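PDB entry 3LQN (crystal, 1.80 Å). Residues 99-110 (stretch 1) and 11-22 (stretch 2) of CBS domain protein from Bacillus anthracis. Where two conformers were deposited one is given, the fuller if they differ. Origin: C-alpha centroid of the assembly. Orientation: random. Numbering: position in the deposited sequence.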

# COMPACT_ATOMS: atom_id res chain seq x y z
N VAL A 99 12.90 3.35 -10.34
CA VAL A 99 12.94 4.75 -10.78
C VAL A 99 12.73 4.90 -12.30
O VAL A 99 13.34 4.17 -13.11
CB VAL A 99 14.26 5.46 -10.36
CG1 VAL A 99 14.30 6.89 -10.89
CG2 VAL A 99 14.39 5.48 -8.82
N LEU A 100 11.88 5.83 -12.68
CA LEU A 100 11.62 6.07 -14.10
C LEU A 100 11.98 7.52 -14.40
O LEU A 100 11.97 8.35 -13.53
CB LEU A 100 10.16 5.82 -14.44
CG LEU A 100 9.82 4.33 -14.36
CD1 LEU A 100 8.39 4.14 -14.66
CD2 LEU A 100 10.66 3.50 -15.33
N LYS A 101 12.33 7.79 -15.65
CA LYS A 101 12.56 9.17 -16.13
C LYS A 101 11.22 9.77 -16.55
O LYS A 101 10.26 9.06 -16.87
CB LYS A 101 13.44 9.12 -17.39
CG LYS A 101 14.74 8.36 -17.26
CD LYS A 101 15.78 9.01 -18.17
CE LYS A 101 16.04 10.45 -17.72
NZ LYS A 101 16.37 11.41 -18.83
N LEU A 102 11.17 11.09 -16.56
CA LEU A 102 9.96 11.80 -16.96
C LEU A 102 9.44 11.36 -18.31
O LEU A 102 8.24 11.35 -18.52
CB LEU A 102 10.30 13.30 -17.07
CG LEU A 102 10.75 14.02 -15.82
CD1 LEU A 102 11.48 15.30 -16.23
CD2 LEU A 102 9.53 14.31 -14.94
N GLU A 103 10.36 11.05 -19.24
CA GLU A 103 9.96 10.69 -20.59
C GLU A 103 9.75 9.20 -20.80
O GLU A 103 9.42 8.78 -21.91
CB GLU A 103 10.94 11.25 -21.65
CG GLU A 103 12.33 10.68 -21.59
CD GLU A 103 13.24 11.53 -20.73
OE1 GLU A 103 12.81 11.96 -19.65
OE2 GLU A 103 14.40 11.78 -21.14
N ASP A 104 9.89 8.38 -19.75
CA ASP A 104 9.62 6.94 -19.94
C ASP A 104 8.16 6.66 -20.33
O ASP A 104 7.24 7.40 -19.94
CB ASP A 104 10.00 6.13 -18.68
CG ASP A 104 11.47 5.71 -18.67
OD1 ASP A 104 12.06 5.54 -19.76
OD2 ASP A 104 12.02 5.53 -17.57
N SER A 105 7.95 5.56 -21.05
CA SER A 105 6.65 5.22 -21.60
C SER A 105 5.63 4.67 -20.61
O SER A 105 5.96 4.12 -19.52
CB SER A 105 6.82 4.20 -22.74
OG SER A 105 7.12 2.92 -22.21
N PHE A 106 4.36 4.79 -20.99
CA PHE A 106 3.30 4.18 -20.20
C PHE A 106 3.52 2.66 -20.06
O PHE A 106 3.37 2.09 -19.00
CB PHE A 106 1.93 4.46 -20.82
CG PHE A 106 0.83 3.74 -20.12
CD1 PHE A 106 0.25 4.28 -18.99
CD2 PHE A 106 0.42 2.47 -20.55
CE1 PHE A 106 -0.74 3.60 -18.32
CE2 PHE A 106 -0.57 1.80 -19.90
CZ PHE A 106 -1.16 2.36 -18.78
N ALA A 107 3.91 2.02 -21.16
CA ALA A 107 4.21 0.61 -21.15
C ALA A 107 5.24 0.24 -20.08
O ALA A 107 5.10 -0.77 -19.38
CB ALA A 107 4.72 0.19 -22.52
N LYS A 108 6.29 1.04 -19.98
CA LYS A 108 7.37 0.77 -19.04
C LYS A 108 6.89 0.92 -17.60
O LYS A 108 7.25 0.11 -16.71
CB LYS A 108 8.54 1.70 -19.33
CG LYS A 108 9.79 1.44 -18.49
CD LYS A 108 10.97 2.19 -19.08
CE LYS A 108 12.29 1.76 -18.46
NZ LYS A 108 13.44 2.13 -19.35
N ALA A 109 6.06 1.92 -17.37
CA ALA A 109 5.50 2.15 -16.03
C ALA A 109 4.53 1.05 -15.64
O ALA A 109 4.61 0.51 -14.55
CB ALA A 109 4.80 3.50 -15.95
N LEU A 110 3.58 0.74 -16.54
CA LEU A 110 2.63 -0.34 -16.26
C LEU A 110 3.34 -1.61 -15.83
O LEU A 110 2.99 -2.22 -14.83
CB LEU A 110 1.79 -0.65 -17.50
CG LEU A 110 0.99 -1.97 -17.43
CD1 LEU A 110 -0.03 -1.93 -16.32
CD2 LEU A 110 0.33 -2.15 -18.76
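Stretch 2 11-22: EFQQIFVKDLMI

The apolar centre is built on Val-17 and Phe-106. Val-17 directs its CA-to-CB bond toward stretch 1, and its CG2 lies 3.7 Å from Leu-100 CD1, 3.7 Å from Asp-104 CB and 4.4 Å from Ala-109 CB, so one methyl touches strand, turn and helix. Phe-106, chi1 t, receives Phe-12 over one ring face: its CE2 is 3.3 Å from Phe-12 CE1. The planes are inclined by only 19°, but the rings are slid apart and barely overlap. At the Phe-106 edge, CD1 meets Leu-20 CD1 at 3.6 Å. Farther out, Leu-102 CD2 lies 3.8 Å from Met-21 CE.

The two stretches run in opposite directions: Leu-102 is nearest Lys-18 (CA to CA 4.6 Å) and Ser-105 nearest Phe-16 (4.8 Å), the latter pair forming a single beta bridge. Stretch 2 leaves a helix that includes residues 11-13, extends through Ile-15 and Phe-16, then coils weakly over about 17-20. Its backbone follows the type I turn Lys-101 to Asp-104: Val-17 N donates to Asp-104 O (2.8 Å, 149°) and Lys-18 N to Leu-102 O (3.0 Å, 150°). Phe-106 N to Ile-15 O (3.2 Å, 125°) is weak. At the polar edge, a water accepts from Ala-107 N (2.9 Å) and donates weakly to Phe-12 O (3.3 Å).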

# COMPACT_ATOMS: atom_id res chain seq x y z
N GLU A 11 -2.66 7.68 -27.89
CA GLU A 11 -2.77 7.94 -26.46
C GLU A 11 -1.70 7.18 -25.70
O GLU A 11 -0.90 7.78 -24.98
CB GLU A 11 -4.14 7.52 -25.96
CG GLU A 11 -5.07 8.67 -25.70
CD GLU A 11 -4.72 9.39 -24.42
OE1 GLU A 11 -3.87 10.30 -24.47
OE2 GLU A 11 -5.28 9.03 -23.37
N PHE A 12 -1.65 5.86 -25.83
CA PHE A 12 -0.70 5.07 -25.04
C PHE A 12 0.74 5.49 -25.23
O PHE A 12 1.51 5.60 -24.28
CB PHE A 12 -0.83 3.58 -25.34
CG PHE A 12 -1.55 2.82 -24.29
CD1 PHE A 12 -2.01 3.46 -23.16
CD2 PHE A 12 -1.78 1.46 -24.43
CE1 PHE A 12 -2.68 2.77 -22.19
CE2 PHE A 12 -2.45 0.77 -23.45
CZ PHE A 12 -2.90 1.42 -22.33
N GLN A 13 1.11 5.73 -26.48
CA GLN A 13 2.49 6.09 -26.84
C GLN A 13 2.80 7.58 -26.62
O GLN A 13 3.96 8.00 -26.65
CB GLN A 13 2.78 5.70 -28.30
CG GLN A 13 4.04 4.85 -28.53
CD GLN A 13 5.28 5.66 -28.95
OE1 GLN A 13 5.82 6.47 -28.18
NE2 GLN A 13 5.75 5.42 -30.18
N GLN A 14 1.76 8.39 -26.40
CA GLN A 14 1.98 9.79 -26.02
C GLN A 14 1.72 10.12 -24.55
O GLN A 14 1.71 11.29 -24.16
CB GLN A 14 1.20 10.70 -26.96
CG GLN A 14 1.81 10.70 -28.36
CD GLN A 14 0.94 11.41 -29.34
OE1 GLN A 14 0.24 12.35 -28.98
NE2 GLN A 14 0.95 10.96 -30.60
N ILE A 15 1.56 9.09 -23.73
CA ILE A 15 1.46 9.28 -22.31
C ILE A 15 2.75 8.79 -21.71
O ILE A 15 3.16 7.65 -21.91
CB ILE A 15 0.24 8.55 -21.70
CG1 ILE A 15 -1.05 9.17 -22.24
CG2 ILE A 15 0.26 8.63 -20.21
CD1 ILE A 15 -2.25 8.22 -22.12
N PHE A 16 3.42 9.71 -21.04
CA PHE A 16 4.71 9.45 -20.45
C PHE A 16 4.55 9.46 -18.95
O PHE A 16 3.53 9.88 -18.42
CB PHE A 16 5.66 10.56 -20.79
CG PHE A 16 5.99 10.67 -22.25
CD1 PHE A 16 5.91 9.61 -23.09
CD2 PHE A 16 6.47 11.87 -22.75
CE1 PHE A 16 6.27 9.76 -24.48
CE2 PHE A 16 6.82 12.00 -24.09
CZ PHE A 16 6.71 10.94 -24.93
N VAL A 17 5.63 9.06 -18.29
CA VAL A 17 5.69 9.07 -16.83
C VAL A 17 5.30 10.45 -16.24
O VAL A 17 4.46 10.54 -15.32
CB VAL A 17 7.08 8.61 -16.32
CG1 VAL A 17 7.27 8.97 -14.86
CG2 VAL A 17 7.19 7.11 -16.41
N LYS A 18 5.79 11.51 -16.85
CA LYS A 18 5.51 12.86 -16.37
C LYS A 18 4.05 13.25 -16.42
O LYS A 18 3.61 14.11 -15.68
CB LYS A 18 6.42 13.88 -17.10
CG LYS A 18 5.80 14.90 -18.12
CD LYS A 18 5.15 14.29 -19.31
CE LYS A 18 5.06 15.28 -20.51
NZ LYS A 18 3.93 16.27 -20.60
N ASP A 19 3.28 12.61 -17.30
CA ASP A 19 1.85 12.90 -17.44
C ASP A 19 0.97 12.23 -16.38
O ASP A 19 -0.15 12.67 -16.12
CB ASP A 19 1.34 12.46 -18.80
CG ASP A 19 2.01 13.22 -19.95
OD1 ASP A 19 1.92 14.45 -19.99
OD2 ASP A 19 2.61 12.55 -20.80
N LEU A 20 1.49 11.15 -15.81
CA LEU A 20 0.76 10.32 -14.86
C LEU A 20 1.22 10.59 -13.42
O LEU A 20 0.53 10.24 -12.45
CB LEU A 20 1.04 8.83 -15.13
CG LEU A 20 0.55 8.14 -16.41
CD1 LEU A 20 1.03 6.70 -16.51
CD2 LEU A 20 -0.94 8.16 -16.50
N MET A 21 2.40 11.17 -13.26
CA MET A 21 3.00 11.19 -11.93
C MET A 21 2.34 12.23 -11.04
O MET A 21 1.72 13.19 -11.51
CB MET A 21 4.51 11.42 -11.99
CG MET A 21 4.85 12.85 -12.42
SD MET A 21 6.61 13.12 -12.50
CE MET A 21 6.49 14.89 -12.75
N ILE A 22 2.49 12.02 -9.73
CA ILE A 22 2.13 13.05 -8.78
C ILE A 22 3.36 13.92 -8.62
O ILE A 22 4.44 13.42 -8.34
CB ILE A 22 1.78 12.39 -7.40
CG1 ILE A 22 0.51 11.53 -7.48
CG2 ILE A 22 1.66 13.42 -6.34
CD1 ILE A 22 0.38 10.57 -6.23
O HOH W 1 3.64 3.10 -23.86